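Local coordinates for 3-dehydroquinate dehydratase (PDB 4PH6), which catalyses the cis-dehydration of 3-dehydroquinate to 3-dehydroshikimate through an imine intermediate, the third step of the chorismate pathway, at the interface of chains A and B. Sequence-based numbering; all coordinates share one arbitrary frame. Chains: chain A/B, 3-dehydroquinate dehydratase.

The interface of chains A and B. Residues chain A 184, 211, 214, 217-218, 252; chain B 214, 217-218, 221-222, 252.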
ATOM      1  N   VAL A 184       3.351  -9.314   5.653  1.00 11.93           N
ATOM      2  CA  VAL A 184       3.577  -8.171   4.781  1.00 18.91           C
ATOM      3  C   VAL A 184       3.920  -6.954   5.635  1.00  9.67           C
ATOM      4  O   VAL A 184       4.806  -6.178   5.298  1.00  9.25           O
ATOM      5  CB  VAL A 184       2.358  -7.867   3.894  1.00 18.22           C
ATOM      6  CG1 VAL A 184       2.687  -6.717   2.922  1.00 14.64           C
ATOM      7  CG2 VAL A 184       1.947  -9.120   3.132  1.00 13.75           C
ATOM      8  N   LEU A 211      -0.200 -11.124  -2.009  1.00 13.92           N
ATOM      9  CA  LEU A 211      -0.297 -10.527  -0.673  1.00 17.33           C
ATOM     10  C   LEU A 211       0.658  -9.359  -0.451  1.00 17.81           C
ATOM     11  O   LEU A 211       0.310  -8.386   0.212  1.00 22.76           O
ATOM     12  CB  LEU A 211      -0.032 -11.575   0.404  1.00 13.95           C
ATOM     13  CG  LEU A 211      -1.075 -12.660   0.631  1.00 17.95           C
ATOM     14  CD1 LEU A 211      -0.437 -13.809   1.401  1.00 14.57           C
ATOM     15  CD2 LEU A 211      -2.285 -12.112   1.362  1.00 13.70           C
ATOM     16  N   ILE A 214       1.483  -4.490  -2.437  1.00 15.32           N
ATOM     17  CA  ILE A 214       1.635  -3.136  -1.910  1.00 24.15           C
ATOM     18  C   ILE A 214       3.083  -2.737  -1.611  1.00 13.88           C
ATOM     19  O   ILE A 214       3.417  -1.562  -1.654  1.00 14.32           O
ATOM     20  CB  ILE A 214       0.847  -2.946  -0.612  1.00 27.18           C
ATOM     21  CG1 ILE A 214       1.220  -4.051   0.377  1.00 22.96           C
ATOM     22  CG2 ILE A 214      -0.624  -2.942  -0.906  1.00 35.37           C
ATOM     23  CD1 ILE A 214       0.805  -3.782   1.791  1.00 32.23           C
ATOM     24  N   VAL A 217       4.925  -0.709  -4.406  1.00  7.35           N
ATOM     25  CA  VAL A 217       4.599   0.662  -4.776  1.00 10.71           C
ATOM     26  C   VAL A 217       4.793   1.674  -3.643  1.00 13.56           C
ATOM     27  O   VAL A 217       4.631   2.888  -3.846  1.00  7.43           O
ATOM     28  CB  VAL A 217       3.147   0.756  -5.290  1.00 15.75           C
ATOM     29  CG1 VAL A 217       2.924  -0.256  -6.420  1.00 11.87           C
ATOM     30  CG2 VAL A 217       2.147   0.544  -4.147  1.00 16.42           C
ATOM     31  N   THR A 218       5.157   1.172  -2.464  1.00  9.83           N
ATOM     32  CA  THR A 218       5.310   1.999  -1.273  1.00  7.22           C
ATOM     33  C   THR A 218       6.748   2.355  -0.957  1.00 19.41           C
ATOM     34  O   THR A 218       7.017   2.881   0.119  1.00 21.58           O
ATOM     35  CB  THR A 218       4.722   1.301  -0.012  1.00 19.51           C
ATOM     36  OG1 THR A 218       5.289  -0.016   0.143  1.00 15.99           O
ATOM     37  CG2 THR A 218       3.230   1.192  -0.128  1.00 15.81           C
ATOM     38  N   PHE A 252       1.105   7.422  -5.215  1.00 19.54           N
ATOM     39  CA  PHE A 252       1.471   7.345  -3.807  1.00 22.62           C
ATOM     40  C   PHE A 252       2.732   8.145  -3.495  1.00 23.86           C
ATOM     41  O   PHE A 252       3.337   7.962  -2.445  1.00 20.46           O
ATOM     42  CB  PHE A 252       1.638   5.891  -3.374  1.00 20.30           C
ATOM     43  CG  PHE A 252       0.360   5.099  -3.423  1.00 22.18           C
ATOM     44  CD1 PHE A 252      -0.719   5.454  -2.627  1.00 21.94           C
ATOM     45  CD2 PHE A 252       0.235   3.996  -4.256  1.00 23.71           C
ATOM     46  CE1 PHE A 252      -1.903   4.734  -2.666  1.00 22.89           C
ATOM     47  CE2 PHE A 252      -0.958   3.265  -4.298  1.00 21.71           C
ATOM     48  CZ  PHE A 252      -2.022   3.635  -3.501  1.00 21.73           C
TER
ATOM     49  N   ILE B 214      -1.963   4.859   1.141  1.00 12.94           N
ATOM     50  CA  ILE B 214      -1.985   3.410   0.941  1.00 18.55           C
ATOM     51  C   ILE B 214      -3.047   2.677   1.751  1.00 14.32           C
ATOM     52  O   ILE B 214      -3.510   1.624   1.335  1.00  9.96           O
ATOM     53  CB  ILE B 214      -0.648   2.762   1.308  1.00 22.04           C
ATOM     54  CG1 ILE B 214      -0.243   3.178   2.723  1.00 20.35           C
ATOM     55  CG2 ILE B 214       0.398   3.122   0.292  1.00 27.79           C
ATOM     56  CD1 ILE B 214       0.978   2.489   3.230  1.00 35.37           C
ATOM     57  N   VAL B 217      -6.361   1.807  -0.021  1.00 10.37           N
ATOM     58  CA  VAL B 217      -6.482   0.755  -1.029  1.00  9.42           C
ATOM     59  C   VAL B 217      -6.120  -0.639  -0.482  1.00 13.81           C
ATOM     60  O   VAL B 217      -6.155  -1.626  -1.206  1.00 17.56           O
ATOM     61  CB  VAL B 217      -5.605   1.065  -2.267  1.00 14.11           C
ATOM     62  CG1 VAL B 217      -5.990   2.408  -2.866  1.00 14.00           C
ATOM     63  CG2 VAL B 217      -4.098   1.040  -1.909  1.00 15.16           C
ATOM     64  N   THR B 218      -5.803  -0.728   0.802  1.00 10.33           N
ATOM     65  CA  THR B 218      -5.343  -1.997   1.359  1.00  8.77           C
ATOM     66  C   THR B 218      -6.351  -2.657   2.294  1.00 14.37           C
ATOM     67  O   THR B 218      -5.987  -3.542   3.081  1.00 17.68           O
ATOM     68  CB  THR B 218      -4.016  -1.806   2.119  1.00  9.32           C
ATOM     69  OG1 THR B 218      -4.155  -0.756   3.090  1.00  9.05           O
ATOM     70  CG2 THR B 218      -2.949  -1.414   1.162  1.00 10.15           C
ATOM     71  N   LEU B 221      -6.628  -6.532   2.291  1.00  9.20           N
ATOM     72  CA  LEU B 221      -5.487  -7.215   2.876  1.00  9.78           C
ATOM     73  C   LEU B 221      -5.515  -7.155   4.413  1.00 10.04           C
ATOM     74  O   LEU B 221      -5.350  -8.184   5.069  1.00 12.55           O
ATOM     75  CB  LEU B 221      -4.181  -6.630   2.326  1.00 10.43           C
ATOM     76  CG  LEU B 221      -2.840  -7.183   2.821  1.00 16.43           C
ATOM     77  CD1 LEU B 221      -2.638  -8.662   2.487  1.00 11.87           C
ATOM     78  CD2 LEU B 221      -1.711  -6.361   2.256  1.00 20.03           C
ATOM     79  N   PHE B 222      -5.766  -5.975   4.989  1.00  9.87           N
ATOM     80  CA  PHE B 222      -5.629  -5.797   6.439  1.00 10.94           C
ATOM     81  C   PHE B 222      -6.935  -5.828   7.242  1.00 13.12           C
ATOM     82  O   PHE B 222      -6.897  -5.881   8.481  1.00  8.01           O
ATOM     83  CB  PHE B 222      -4.900  -4.486   6.741  1.00  8.82           C
ATOM     84  CG  PHE B 222      -3.500  -4.425   6.187  1.00  9.57           C
ATOM     85  CD1 PHE B 222      -3.069  -3.305   5.506  1.00  9.77           C
ATOM     86  CD2 PHE B 222      -2.615  -5.479   6.361  1.00 12.76           C
ATOM     87  CE1 PHE B 222      -1.770  -3.237   4.995  1.00 27.92           C
ATOM     88  CE2 PHE B 222      -1.315  -5.421   5.852  1.00 10.95           C
ATOM     89  CZ  PHE B 222      -0.893  -4.302   5.166  1.00 11.13           C
ATOM     90  N   PHE B 252      -4.927  -4.583  -6.230  1.00 18.97           N
ATOM     91  CA  PHE B 252      -4.380  -5.200  -5.018  1.00 18.47           C
ATOM     92  C   PHE B 252      -5.334  -6.210  -4.393  1.00 17.05           C
ATOM     93  O   PHE B 252      -5.199  -6.550  -3.215  1.00 18.81           O
ATOM     94  CB  PHE B 252      -4.024  -4.132  -3.975  1.00 21.44           C
ATOM     95  CG  PHE B 252      -2.965  -3.171  -4.429  1.00 22.05           C
ATOM     96  CD1 PHE B 252      -1.669  -3.602  -4.656  1.00 21.97           C
ATOM     97  CD2 PHE B 252      -3.258  -1.830  -4.617  1.00 18.89           C
ATOM     98  CE1 PHE B 252      -0.695  -2.718  -5.073  1.00 18.81           C
ATOM     99  CE2 PHE B 252      -2.275  -0.942  -5.029  1.00 17.28           C
ATOM    100  CZ  PHE B 252      -1.005  -1.390  -5.259  1.00 16.91           C
TER
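A:Ile214 and B:Thr218 meet methyl to methyl at the heart of this patch of the homodimer interface, CG2 of the isoleucine lying 3.5 Å from CG2 of the threonine. The two side chains cross at about a right angle, and the two-fold repeats the arrangement with A:Thr218 and B:Ile214; both methyl pairs are packed tightly.

The polar arm of each threonine is turned back into its own chain. With OG1 held between the backbone N and the carbonyl carbon (chi1 54° in A:Thr218), the hydroxyl bonds to the carbonyl O of A:Ile214 at 3.0 Å, its oxygen tilted 29° from the carbonyl plane. B:Thr218 does the same to B:Ile214. This bond ties the 3-10 helix 213-216 to the residues just after it and probably helps to fix the rotation of the threonine, leaving its CG2 methyl to face the partner. Between the chains this patch is held by packing alone, without a polar pair close enough to bond.

Aromatic rings flank the methyls. A:Phe252, just beyond helix 242-251, carries CG2 of B:Ile214 3.9 Å above one face of its ring, set toward the rim. The ring tip continues past the isoleucine, where CZ of A:Phe252 stands 3.7 Å from CG2 of B:Val217. B:Phe252 receives A:Ile214 and A:Val217 in the same manner.

The other branch of A:Ile214 runs tip to tip into B:Leu221, CD1 to CD2 at 3.6 Å. That leucine extends from helix 219-222 with CG anti to its backbone N (chi1 179°), and its CD2 also rests on a face of its own neighbour, the ring of B:Phe222. CZ of that ring approaches CD1 of A:Ile214 at 3.8 Å. The forked end of B:Leu221 reaches A:Leu211 as well: its CD1 methyl meets CD2 of A:Leu211 at 3.6 Å, while its CD2 touches the backbone O of A:Leu211.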